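Local coordinates for uncharacterized conserved protein (Idiomarina loihiensis, PDB 2QSD) that is of unknown function, a bacterial protein of the DUF1543 family built from small antiparallel beta sheets and two helices, at residues D7-V13 and G34-T40; L73-A77 and D153-V157; E101-V107 and P167-D171. All coordinates share one frame; numbering follows the deposited sequence.

Contact 1: residues D7-V13 and G34-T40; sequences DNKLFLV and GPSMEET
Phe11 and selenomethionine Met37 form the apolar centre of this contact, next to a backbone pairing of Lys9 with Gly34. The Phe11 side chain leaves strand 9-17 with CB directed toward 34-40, and its CG comes within 4.2 Å of Met37 SE. On the ring, CD1 meets the methyl CG2 of Thr40 at 3.9 Å, and CE1 sits obliquely beside two carbonyl oxygens, Gly34 O and Ser36 O. At the tip, CZ lies 4.0 Å from Met37 N. Met37 SE sits over one face, offset toward the rim, 4.3 Å from the ring centroid and 16° off the normal, which meets the definition of a Met-aromatic contact. The bend at chi2 of Met37 (43°) brings SE over the ring, and chi3 (-129°) then carries CE to 3.8 Å from Val13 CG1.

The backbone supplies the polar part. Lys9 N donates to Gly34 O at 2.8 Å, and Gly34 N returns a bond to Lys9 O at 3.1 Å. After this pair the chain leaves the strand pairing at Pro35, and Thr40 N and OG1 both donate to Met37 O, closing the turn that presents Met37 and Thr40 to the ring. The reciprocal bonds identify an antiparallel hydrogen-bonded pair at the end of the pairing between strands 9-17 and 26-34, with the connection to helix 41-47 folded back over Phe11.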
# COMPACT_ATOMS: atom_id res chain seq x y z
N ASP A 7 6.23 23.42 22.40
CA ASP A 7 6.99 23.36 21.12
C ASP A 7 6.50 22.23 20.22
O ASP A 7 6.88 21.07 20.38
CB ASP A 7 8.50 23.23 21.38
CG ASP A 7 9.08 24.46 22.07
OD1 ASP A 7 8.52 25.57 21.90
OD2 ASP A 7 10.09 24.30 22.78
N ASN A 8 5.65 22.59 19.26
CA ASN A 8 5.06 21.63 18.35
C ASN A 8 6.03 21.17 17.27
O ASN A 8 6.85 21.95 16.77
CB ASN A 8 3.81 22.22 17.72
CG ASN A 8 2.63 22.26 18.68
OD1 ASN A 8 1.91 23.25 18.75
ND2 ASN A 8 2.44 21.17 19.42
N LYS A 9 5.92 19.90 16.90
CA LYS A 9 6.73 19.33 15.85
C LYS A 9 5.83 18.84 14.71
O LYS A 9 4.73 18.35 14.95
CB LYS A 9 7.54 18.17 16.41
CG LYS A 9 8.62 18.55 17.42
CD LYS A 9 9.20 17.30 18.09
CE LYS A 9 10.35 17.63 19.02
NZ LYS A 9 9.91 18.42 20.21
N LEU A 10 6.30 18.99 13.48
CA LEU A 10 5.64 18.39 12.33
C LEU A 10 6.24 17.00 12.09
O LEU A 10 7.45 16.86 11.85
CB LEU A 10 5.79 19.26 11.08
CG LEU A 10 5.17 18.71 9.79
CD1 LEU A 10 3.65 18.64 9.88
CD2 LEU A 10 5.59 19.54 8.58
N PHE A 11 5.39 15.99 12.15
CA PHE A 11 5.80 14.63 11.88
C PHE A 11 5.17 14.12 10.59
O PHE A 11 3.99 14.37 10.31
CB PHE A 11 5.36 13.70 13.01
CG PHE A 11 6.01 13.99 14.33
CD1 PHE A 11 5.32 14.67 15.33
CD2 PHE A 11 7.30 13.52 14.61
CE1 PHE A 11 5.89 14.90 16.57
CE2 PHE A 11 7.89 13.75 15.85
CZ PHE A 11 7.18 14.44 16.83
N LEU A 12 5.97 13.41 9.81
CA LEU A 12 5.46 12.63 8.70
C LEU A 12 5.50 11.17 9.12
O LEU A 12 6.57 10.63 9.40
CB LEU A 12 6.26 12.97 7.43
CG LEU A 12 6.90 12.13 6.30
CD1 LEU A 12 6.33 10.76 6.03
CD2 LEU A 12 6.88 12.96 5.02
N VAL A 13 4.33 10.54 9.19
CA VAL A 13 4.21 9.17 9.71
C VAL A 13 3.72 8.20 8.64
O VAL A 13 2.85 8.52 7.84
CB VAL A 13 3.29 9.09 10.97
CG1 VAL A 13 3.84 9.93 12.10
CG2 VAL A 13 1.89 9.55 10.67
N GLY A 34 2.32 17.74 16.88
CA GLY A 34 2.26 17.62 18.33
C GLY A 34 3.61 17.87 19.00
O GLY A 34 4.64 17.90 18.33
N PRO A 35 3.60 18.04 20.34
CA PRO A 35 4.84 18.18 21.14
C PRO A 35 5.65 16.89 21.18
O PRO A 35 6.88 16.92 21.28
CB PRO A 35 4.32 18.51 22.55
CG PRO A 35 2.86 18.86 22.38
CD PRO A 35 2.39 18.14 21.17
N SER A 36 4.95 15.76 21.13
CA SER A 36 5.59 14.45 21.10
C SER A 36 4.86 13.56 20.11
O SER A 36 3.79 13.90 19.62
CB SER A 36 5.59 13.81 22.49
OG SER A 36 4.26 13.57 22.95
N MSE A 37 5.47 12.42 19.82
CA MSE A 37 4.91 11.43 18.92
C MSE A 37 3.59 10.84 19.45
O MSE A 37 2.59 10.80 18.73
CB MSE A 37 5.96 10.35 18.67
CG MSE A 37 5.69 9.42 17.50
SE MSE A 37 5.01 10.21 15.84
CE MSE A 37 3.58 8.95 15.80
N GLU A 38 3.59 10.44 20.73
CA GLU A 38 2.41 9.88 21.40
C GLU A 38 1.22 10.83 21.46
O GLU A 38 0.08 10.40 21.54
CB GLU A 38 2.75 9.43 22.83
CG GLU A 38 3.68 8.23 22.92
CD GLU A 38 3.80 7.67 24.33
OE1 GLU A 38 3.45 8.38 25.31
OE2 GLU A 38 4.27 6.51 24.47
N GLU A 39 1.49 12.13 21.40
CA GLU A 39 0.43 13.13 21.42
C GLU A 39 -0.20 13.36 20.04
O GLU A 39 -1.13 14.15 19.91
CB GLU A 39 0.91 14.44 22.04
CG GLU A 39 1.05 14.36 23.56
CD GLU A 39 1.48 15.68 24.18
OE1 GLU A 39 0.61 16.54 24.40
OE2 GLU A 39 2.69 15.84 24.44
N THR A 40 0.29 12.65 19.03
CA THR A 40 -0.28 12.74 17.68
C THR A 40 -1.21 11.55 17.38
O THR A 40 -1.86 11.53 16.33
CB THR A 40 0.79 12.83 16.58
OG1 THR A 40 1.49 11.59 16.47
CG2 THR A 40 1.79 13.96 16.87

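Contact 2: residues L73-A77 and D153-V157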
# COMPACT_ATOMS: atom_id res chain seq x y z
N LEU A 73 5.53 26.38 12.95
CA LEU A 73 4.14 26.03 13.21
C LEU A 73 3.50 27.06 14.12
O LEU A 73 4.00 27.34 15.21
CB LEU A 73 4.04 24.63 13.83
CG LEU A 73 4.64 23.47 13.03
CD1 LEU A 73 4.74 22.22 13.89
CD2 LEU A 73 3.86 23.20 11.74
N THR A 74 2.39 27.63 13.66
CA THR A 74 1.68 28.68 14.39
C THR A 74 0.17 28.44 14.43
O THR A 74 -0.39 27.80 13.53
CB THR A 74 1.94 30.09 13.79
OG1 THR A 74 1.91 30.02 12.36
CG2 THR A 74 3.30 30.63 14.24
N SER A 75 -0.48 28.96 15.47
CA SER A 75 -1.93 28.89 15.61
C SER A 75 -2.65 29.84 14.66
O SER A 75 -3.75 29.53 14.18
CB SER A 75 -2.36 29.18 17.05
OG SER A 75 -2.00 28.11 17.91
N GLU A 76 -2.03 30.98 14.37
CA GLU A 76 -2.64 32.01 13.54
C GLU A 76 -1.86 32.29 12.26
O GLU A 76 -0.63 32.22 12.24
CB GLU A 76 -2.82 33.31 14.34
CG GLU A 76 -3.86 33.20 15.46
CD GLU A 76 -3.88 34.42 16.37
OE1 GLU A 76 -3.96 35.56 15.85
OE2 GLU A 76 -3.84 34.24 17.61
N ALA A 77 -2.59 32.62 11.19
CA ALA A 77 -1.99 32.94 9.90
C ALA A 77 -2.04 34.44 9.63
O ALA A 77 -1.30 34.97 8.79
CB ALA A 77 -2.68 32.18 8.78
N ASP A 153 -3.52 19.74 11.61
CA ASP A 153 -4.05 19.68 12.98
C ASP A 153 -4.21 21.06 13.63
O ASP A 153 -3.71 21.30 14.73
CB ASP A 153 -3.20 18.77 13.88
CG ASP A 153 -3.04 17.35 13.33
OD1 ASP A 153 -3.84 16.92 12.48
OD2 ASP A 153 -2.10 16.66 13.78
N ASN A 154 -4.89 21.96 12.91
CA ASN A 154 -5.13 23.36 13.33
C ASN A 154 -3.89 24.23 13.51
O ASN A 154 -3.93 25.26 14.18
CB ASN A 154 -6.05 23.43 14.56
CG ASN A 154 -7.45 22.91 14.27
OD1 ASN A 154 -8.04 23.22 13.22
ND2 ASN A 154 -8.00 22.13 15.20
N HIS A 155 -2.78 23.80 12.91
CA HIS A 155 -1.55 24.57 12.92
C HIS A 155 -1.16 24.93 11.50
O HIS A 155 -1.20 24.08 10.60
CB HIS A 155 -0.42 23.80 13.60
CG HIS A 155 -0.57 23.69 15.08
ND1 HIS A 155 -1.25 22.65 15.69
CD2 HIS A 155 -0.12 24.48 16.08
CE1 HIS A 155 -1.21 22.81 17.00
NE2 HIS A 155 -0.53 23.91 17.26
N TYR A 156 -0.80 26.19 11.30
CA TYR A 156 -0.37 26.67 9.99
C TYR A 156 1.12 26.45 9.79
O TYR A 156 1.92 26.62 10.71
CB TYR A 156 -0.74 28.15 9.81
CG TYR A 156 -2.23 28.39 9.67
CD1 TYR A 156 -2.85 28.30 8.43
CD2 TYR A 156 -3.01 28.70 10.79
CE1 TYR A 156 -4.22 28.52 8.30
CE2 TYR A 156 -4.38 28.92 10.67
CZ TYR A 156 -4.98 28.83 9.42
OH TYR A 156 -6.33 29.04 9.28
N VAL A 157 1.49 26.04 8.58
CA VAL A 157 2.88 25.80 8.22
C VAL A 157 3.43 27.01 7.48
O VAL A 157 2.94 27.37 6.40
CB VAL A 157 3.02 24.54 7.33
CG1 VAL A 157 4.46 24.36 6.85
CG2 VAL A 157 2.54 23.30 8.08
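In Tyr156 a chi1 of -70° swings the ring away from its own carbonyl carbon, and chi2 of -86° turns it so that one face receives the methyl group of Ala77. Ala77 CB lies 3.8 Å from the ring centroid and only 6° off the normal, a CH-pi contact over the middle of the ring. The rim is used as well: Ser75 O lies in the ring plane, 3.6 Å from Tyr156 CD2. The segment 73-77 thus bends round the tyrosine, placing a carbonyl at its edge and a methyl on its face. A weak bond from Thr74 OG1 to Glu76 O spans the same bend.

Before the bend, the main chains pair. Tyr156 N donates to Thr74 O at 2.8 Å, while Thr74 N donates to Tyr156 O at 3.2 Å. Leu73 CA also makes a CA-H...O contact with Tyr156 O. In the next pair, the side chains of Leu73 and Val157 run alongside each other, with Leu73 CD2 3.9 Å from Val157 CG2; this pair is on the sheet face opposite Thr74 and Tyr156. His155 ND1 donates to Asp153 O at 3.0 Å, with that oxygen tilted out of the imidazole plane, a link across the turn that leads into strand 155-161. Alternation of a hydrogen-bonded pair (Thr74 with Tyr156) and a non-hydrogen-bonded one (Leu73 with Val157) is the signature of an antiparallel sheet, here at the junction of its two central strands, 69-74 and 155-161.

Contact 3: residues E101-V107 and P167-D171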
# COMPACT_ATOMS: atom_id res chain seq x y z
N GLU A 101 13.22 3.51 4.42
CA GLU A 101 13.61 4.33 3.27
C GLU A 101 12.38 4.92 2.58
O GLU A 101 11.39 4.23 2.34
CB GLU A 101 14.42 3.50 2.28
CG GLU A 101 15.08 4.31 1.16
CD GLU A 101 15.17 3.55 -0.15
OE1 GLU A 101 14.16 2.96 -0.58
OE2 GLU A 101 16.26 3.55 -0.76
N TYR A 102 12.47 6.21 2.25
CA TYR A 102 11.41 6.90 1.53
C TYR A 102 11.83 7.18 0.08
O TYR A 102 12.52 8.16 -0.20
CB TYR A 102 11.05 8.21 2.24
CG TYR A 102 10.54 8.05 3.66
CD1 TYR A 102 9.66 7.03 4.01
CD2 TYR A 102 10.92 8.96 4.65
CE1 TYR A 102 9.19 6.90 5.32
CE2 TYR A 102 10.45 8.84 5.96
CZ TYR A 102 9.59 7.80 6.28
OH TYR A 102 9.12 7.68 7.57
N HIS A 103 11.39 6.31 -0.83
CA HIS A 103 11.80 6.38 -2.23
C HIS A 103 10.62 6.71 -3.15
O HIS A 103 10.79 7.38 -4.18
CB HIS A 103 12.46 5.06 -2.65
CG HIS A 103 13.19 5.12 -3.97
ND1 HIS A 103 13.05 4.16 -4.94
CD2 HIS A 103 14.06 6.03 -4.46
CE1 HIS A 103 13.81 4.47 -5.98
NE2 HIS A 103 14.43 5.60 -5.71
N ASP A 104 9.43 6.26 -2.77
CA ASP A 104 8.21 6.44 -3.58
C ASP A 104 7.58 7.84 -3.51
O ASP A 104 6.57 8.10 -4.18
CB ASP A 104 7.17 5.36 -3.25
CG ASP A 104 6.77 5.34 -1.78
OD1 ASP A 104 7.66 5.14 -0.91
OD2 ASP A 104 5.57 5.50 -1.48
N PHE A 105 8.15 8.73 -2.69
CA PHE A 105 7.65 10.10 -2.56
C PHE A 105 8.74 11.08 -2.15
O PHE A 105 9.85 10.68 -1.80
CB PHE A 105 6.48 10.17 -1.56
CG PHE A 105 6.85 9.85 -0.14
CD1 PHE A 105 6.65 8.58 0.37
CD2 PHE A 105 7.40 10.83 0.69
CE1 PHE A 105 6.99 8.28 1.68
CE2 PHE A 105 7.74 10.54 1.99
CZ PHE A 105 7.53 9.26 2.49
N THR A 106 8.39 12.37 -2.18
CA THR A 106 9.24 13.43 -1.63
C THR A 106 8.42 14.62 -1.10
O THR A 106 7.22 14.72 -1.34
CB THR A 106 10.29 13.93 -2.66
OG1 THR A 106 11.26 14.75 -2.00
CG2 THR A 106 9.64 14.72 -3.78
N VAL A 107 9.10 15.50 -0.37
CA VAL A 107 8.54 16.78 0.03
C VAL A 107 9.44 17.88 -0.54
O VAL A 107 10.66 17.79 -0.44
CB VAL A 107 8.44 16.91 1.58
CG1 VAL A 107 7.86 18.27 1.97
CG2 VAL A 107 7.57 15.79 2.16
N PRO A 167 17.94 15.22 5.49
CA PRO A 167 17.64 14.05 4.66
C PRO A 167 16.26 13.48 4.98
O PRO A 167 15.92 13.28 6.15
CB PRO A 167 18.75 13.06 5.02
CG PRO A 167 19.25 13.49 6.36
CD PRO A 167 19.01 14.96 6.47
N LEU A 168 15.46 13.26 3.94
CA LEU A 168 14.12 12.71 4.12
C LEU A 168 14.21 11.19 4.30
O LEU A 168 13.99 10.42 3.37
CB LEU A 168 13.23 13.10 2.94
CG LEU A 168 11.72 12.86 3.08
CD1 LEU A 168 11.09 13.83 4.07
CD2 LEU A 168 11.05 12.97 1.73
N VAL A 169 14.59 10.78 5.52
CA VAL A 169 14.76 9.38 5.90
C VAL A 169 14.13 9.20 7.29
O VAL A 169 14.00 10.17 8.03
CB VAL A 169 16.28 8.93 5.89
CG1 VAL A 169 16.89 9.01 4.49
CG2 VAL A 169 17.11 9.72 6.90
N PRO A 170 13.73 7.96 7.65
CA PRO A 170 13.06 7.82 8.95
C PRO A 170 13.97 8.07 10.15
O PRO A 170 15.16 7.76 10.11
CB PRO A 170 12.61 6.35 8.96
CG PRO A 170 12.71 5.89 7.53
CD PRO A 170 13.83 6.67 6.95
N ASP A 171 13.40 8.66 11.21
CA ASP A 171 14.04 8.70 12.51
C ASP A 171 14.01 7.29 13.11
O ASP A 171 14.93 6.87 13.80
CB ASP A 171 13.30 9.67 13.45
CG ASP A 171 13.42 11.12 13.01
OD1 ASP A 171 14.33 11.44 12.21
OD2 ASP A 171 12.61 11.95 13.48
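An inverse gamma turn centred on Leu168 shapes the loop that meets residues 101-107, and its backbone closes through a weak bond from Val169 N to Pro167 O. The end of the Leu168 side chain reaches the start of strand 105-110: CD2 lies 3.8 Å from Val107 N and equally near Thr106 CA, and touches Phe105 CE2 at 4.1 Å. A chi1 of -168°, which sets Leu168 CG opposite its own backbone N, helps carry CD2 there.

Tyr102 meets the backbone of Leu168 and the ring of Pro170. Its CD2 edge lies 3.6 Å from Leu168 O, near the ring plane, while Pro170 CG packs over one face, 4.2 Å from the centroid and 24° off the normal. This is a proline CH-pi contact, displaced toward the rim. It joins the loop leading into strand 105-110, an outer strand of the three-stranded sheet within this chain, to the loop running from strand 155-161 to strand 172-173. Tyr102 OH hydrogen-bonds to Ser59 OG of strand 56-62. With an alanine in place of Tyr102, Pro170 would probably lose its aromatic platform and Ser59 OG its hydroxyl partner.

How the contacts relate
The 7-13 segment of contact 1, which carries the start of strand 9-17, touches both other contacts. Toward contact 2, whose centre is 13 Å away, Leu73 CD1 packs 3.6 Å from Leu10 N, and Asn8 OD1 approaches His155 NE2 to 2.9 Å. Toward contact 3, at 17 Å between centres, Leu12 CD2 lies 4.0 Å from Phe105 CE2. Contacts 2 and 3 do not touch; their centres are 24 Å apart, on opposite sides of the chain's centre, although their segments alternate along the sequence. Together the contacts join parts of all three sheets. With function unknown, none can be assigned to an active site.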